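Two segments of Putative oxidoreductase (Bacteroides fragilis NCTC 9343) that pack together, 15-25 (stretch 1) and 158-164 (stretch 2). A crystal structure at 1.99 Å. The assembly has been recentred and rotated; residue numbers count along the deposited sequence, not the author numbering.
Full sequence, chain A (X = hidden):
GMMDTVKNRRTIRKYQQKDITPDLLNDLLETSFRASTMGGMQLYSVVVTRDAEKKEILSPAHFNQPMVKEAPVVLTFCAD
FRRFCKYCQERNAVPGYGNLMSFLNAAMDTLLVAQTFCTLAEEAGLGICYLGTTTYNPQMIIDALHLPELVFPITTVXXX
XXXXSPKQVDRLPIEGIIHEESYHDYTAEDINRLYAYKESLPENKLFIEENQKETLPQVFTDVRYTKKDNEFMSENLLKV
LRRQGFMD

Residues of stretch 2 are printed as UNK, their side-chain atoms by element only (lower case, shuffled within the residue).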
# COMPACT_ATOMS: atom_id res chain seq x y z
N TYR A 15 12.17 -21.56 -2.00
CA TYR A 15 13.32 -20.99 -1.31
C TYR A 15 14.33 -22.05 -1.00
O TYR A 15 14.04 -23.24 -0.84
CB TYR A 15 12.87 -20.27 -0.03
CG TYR A 15 11.67 -19.38 -0.30
CD1 TYR A 15 11.81 -18.15 -0.92
CD2 TYR A 15 10.38 -19.83 -0.01
CE1 TYR A 15 10.70 -17.36 -1.21
CE2 TYR A 15 9.25 -19.03 -0.28
CZ TYR A 15 9.42 -17.81 -0.87
OH TYR A 15 8.31 -17.05 -1.14
N GLN A 16 15.55 -21.57 -0.94
CA GLN A 16 16.71 -22.37 -0.68
C GLN A 16 16.68 -22.67 0.82
O GLN A 16 16.07 -21.92 1.61
CB GLN A 16 17.94 -21.54 -1.10
CG GLN A 16 19.19 -22.28 -1.30
CD GLN A 16 20.39 -21.36 -1.38
OE1 GLN A 16 20.25 -20.21 -1.83
NE2 GLN A 16 21.58 -21.86 -0.91
N GLN A 17 17.28 -23.78 1.20
CA GLN A 17 17.43 -24.17 2.60
C GLN A 17 18.61 -23.37 3.07
O GLN A 17 19.72 -23.90 3.14
CB GLN A 17 17.80 -25.66 2.71
CG GLN A 17 16.71 -26.61 2.31
CD GLN A 17 15.63 -26.67 3.35
OE1 GLN A 17 15.88 -27.05 4.51
NE2 GLN A 17 14.41 -26.31 2.96
N LYS A 18 18.38 -22.10 3.37
CA LYS A 18 19.40 -21.14 3.77
C LYS A 18 18.64 -20.06 4.53
O LYS A 18 17.67 -19.51 4.01
CB LYS A 18 20.10 -20.56 2.56
CG LYS A 18 21.09 -19.43 2.85
CD LYS A 18 21.76 -19.00 1.56
CE LYS A 18 22.68 -17.78 1.70
NZ LYS A 18 23.52 -17.91 2.88
N ASP A 19 19.05 -19.80 5.76
CA ASP A 19 18.35 -18.85 6.61
C ASP A 19 18.72 -17.40 6.26
O ASP A 19 19.74 -17.16 5.62
CB ASP A 19 18.66 -19.17 8.08
CG ASP A 19 17.62 -18.60 9.05
OD1 ASP A 19 16.54 -18.09 8.63
OD2 ASP A 19 17.87 -18.67 10.26
N ILE A 20 17.84 -16.47 6.61
CA ILE A 20 18.11 -15.04 6.48
C ILE A 20 18.61 -14.68 7.88
O ILE A 20 17.94 -14.96 8.86
CB ILE A 20 16.83 -14.24 6.10
CG1 ILE A 20 16.17 -14.82 4.81
CG2 ILE A 20 17.15 -12.73 5.97
CD1 ILE A 20 14.84 -14.15 4.39
N THR A 21 19.80 -14.10 8.00
CA THR A 21 20.29 -13.73 9.32
C THR A 21 19.44 -12.62 9.94
O THR A 21 18.80 -11.84 9.23
CB THR A 21 21.72 -13.18 9.29
OG1 THR A 21 21.74 -11.96 8.53
CG2 THR A 21 22.71 -14.19 8.69
N PRO A 22 19.41 -12.57 11.29
CA PRO A 22 18.78 -11.41 11.93
C PRO A 22 19.39 -10.07 11.45
O PRO A 22 18.65 -9.14 11.16
CB PRO A 22 19.03 -11.66 13.43
CG PRO A 22 19.17 -13.15 13.55
CD PRO A 22 19.85 -13.59 12.27
N ASP A 23 20.72 -9.97 11.35
CA ASP A 23 21.36 -8.72 10.89
C ASP A 23 20.73 -8.23 9.59
O ASP A 23 20.36 -7.05 9.47
CB ASP A 23 22.89 -8.84 10.73
CG ASP A 23 23.67 -8.84 12.07
OD1 ASP A 23 23.03 -8.86 13.13
OD2 ASP A 23 24.95 -8.83 12.04
N LEU A 24 20.60 -9.14 8.62
CA LEU A 24 20.03 -8.82 7.29
C LEU A 24 18.54 -8.51 7.35
O LEU A 24 18.10 -7.47 6.87
CB LEU A 24 20.34 -9.92 6.24
CG LEU A 24 19.80 -9.66 4.82
CD1 LEU A 24 20.32 -8.32 4.28
CD2 LEU A 24 20.13 -10.79 3.87
N LEU A 25 17.74 -9.42 7.90
CA LEU A 25 16.32 -9.13 8.04
C LEU A 25 16.08 -7.79 8.78
O LEU A 25 15.33 -6.95 8.33
CB LEU A 25 15.57 -10.28 8.74
CG LEU A 25 14.07 -10.13 8.61
CD1 LEU A 25 13.54 -10.26 7.14
CD2 LEU A 25 13.40 -11.18 9.53
N UNK A 158 6.30 -13.90 2.34
CA UNK A 158 7.23 -15.02 2.53
C UNK A 158 8.53 -14.56 1.83
O UNK A 158 8.49 -14.03 0.72
o UNK A 158 6.35 -16.17 0.59
c UNK A 158 6.63 -16.30 2.00
c UNK A 158 5.29 -16.60 2.79
N UNK A 159 9.65 -14.71 2.52
CA UNK A 159 10.95 -14.23 2.09
C UNK A 159 11.98 -15.35 2.25
O UNK A 159 11.98 -16.09 3.26
c UNK A 159 11.56 -13.12 3.04
c UNK A 159 10.53 -12.33 3.75
c UNK A 159 12.51 -12.24 2.27
N UNK A 160 12.88 -15.45 1.26
CA UNK A 160 13.94 -16.44 1.30
C UNK A 160 14.88 -16.22 0.16
O UNK A 160 14.64 -15.37 -0.67
N UNK A 161 15.97 -16.97 0.15
CA UNK A 161 16.87 -16.93 -0.98
C UNK A 161 16.20 -17.79 -2.04
O UNK A 161 15.66 -18.82 -1.71
o UNK A 161 21.07 -13.98 2.68
c UNK A 161 20.50 -14.77 0.53
c UNK A 161 20.35 -14.85 1.90
c UNK A 161 18.23 -17.48 -0.61
c UNK A 161 19.51 -15.77 2.46
c UNK A 161 18.96 -16.55 0.27
c UNK A 161 19.80 -15.60 -0.27
c UNK A 161 18.82 -16.61 1.65
N UNK A 162 16.19 -17.33 -3.29
CA UNK A 162 15.45 -18.02 -4.34
C UNK A 162 15.93 -19.41 -4.68
O UNK A 162 17.12 -19.63 -4.80
c UNK A 162 16.17 -15.84 -5.08
c UNK A 162 16.88 -16.13 -3.80
c UNK A 162 15.65 -17.12 -5.57
N UNK A 163 15.00 -20.36 -4.84
CA UNK A 163 15.33 -21.72 -5.27
C UNK A 163 14.55 -22.05 -6.58
O UNK A 163 14.20 -23.19 -6.87
c UNK A 163 15.03 -22.76 -4.15
N UNK A 164 14.23 -20.99 -7.34
CA UNK A 164 13.59 -21.12 -8.64
C UNK A 164 13.93 -19.89 -9.45
O UNK A 164 14.19 -18.83 -8.90
c UNK A 164 11.39 -20.08 -7.88
c UNK A 164 9.88 -20.15 -7.96
c UNK A 164 12.08 -21.26 -8.54
o UNK A 164 9.37 -21.10 -8.59
o UNK A 164 9.21 -19.28 -7.36
O HOH W 1 16.24 -19.16 1.86
O HOH W 2 19.27 -18.97 -3.81
O HOH W 3 21.41 -13.92 5.34

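Position 158 carries three side-chain atoms: one carbon bonded to an oxygen and to a second carbon. The oxygen at 158 lies 2.8 Å from Tyr-15 OH. That branched pattern with a hydroxyl-like oxygen is threonine, so Thr-158 OG1 and Tyr-15 OH form a hydrogen bond in which either could be the donor. The strand thus offers a polar partner exactly where the phenol ends, and a buried hydroxyl does not go unpaired.

Position 159 has three carbons and no heteroatom, one carbon carrying the other two. Its CA-to-CB bond points away overall, yet the side chain still meets stretch 1: a branch carbon of 159 lies 3.7 Å from Ile-20 CD1. Branching at the first carbon with nothing beyond makes it valine, and Val-159 CG1 with Ile-20 CD1 is an apolar contact inside the protein. The same methyl, Ile-20 CD1, also lies 3.6 Å from the backbone atom Val-159 O.

Position 160 has no side-chain atoms at all. Its CA is 3.5 Å from Tyr-15 CD1, and an ideal CB here would stand only 2.7 Å from that same Tyr-15 CD1, a clash. It is glycine, and the bare backbone is what lets the Tyr-15 ring lie so close to the strand.

Position 161 shows one carbon leading to a six-carbon ring that bears an oxygen. A ring carbon of 161 is 3.7 Å from Lys-18 CE, another is 3.5 Å from Asp-19 O, and the oxygen is 3.5 Å from Leu-24 CD2. This is tyrosine. No other residue of stretch 2 has as much surface covered by stretch 1. Lys-18 CE lies over one face of the Tyr-161 ring, nearest CZ, in a CH-pi contact, and Lys-18 NZ adds a cation-pi interaction at 4.8 Å from the ring centroid. Asp-19 O comes to the ring edge at CE1. A water links Tyr-161 OH to Thr-21 N.

Position 162 has three carbons that close a ring onto its own backbone nitrogen. The CA-to-CB bond points away from stretch 1 and the ring carbons touch nothing there. The closed ring is the signature of proline. The backbone of Pro-162 is bridged to that of Tyr-15, and a water donates to both Pro-162 O and Gln-16 OE1.

Position 163 has a single carbon. Small as it is, it points toward stretch 1, with CB of 163 3.3 Å from Tyr-15 C; hence alanine.

Position 164 has three carbons, the third carrying two oxygens, and its side chain does not reach stretch 1. A carboxylate on a chain of that length is glutamate.

The contact joins a short backbone register to two tyrosines, one from each stretch. Gln-16 N donates to Tyr-161 O at 2.9 Å and a nearly straight 166°, and a water accepting from Tyr-161 N donates to Gln-16 O and Lys-18 O, so the backbone of 161 is served on both its polar atoms. Tyr-15 passes close beside the bare backbone of Gly-160 to reach Thr-158; Tyr-161 gives Lys-18 a face to lie on. The rule is complementary: bare backbone beside one ring, a long aliphatic chain across the face of the other.

Stretch 2 158-164: TVGYPAE
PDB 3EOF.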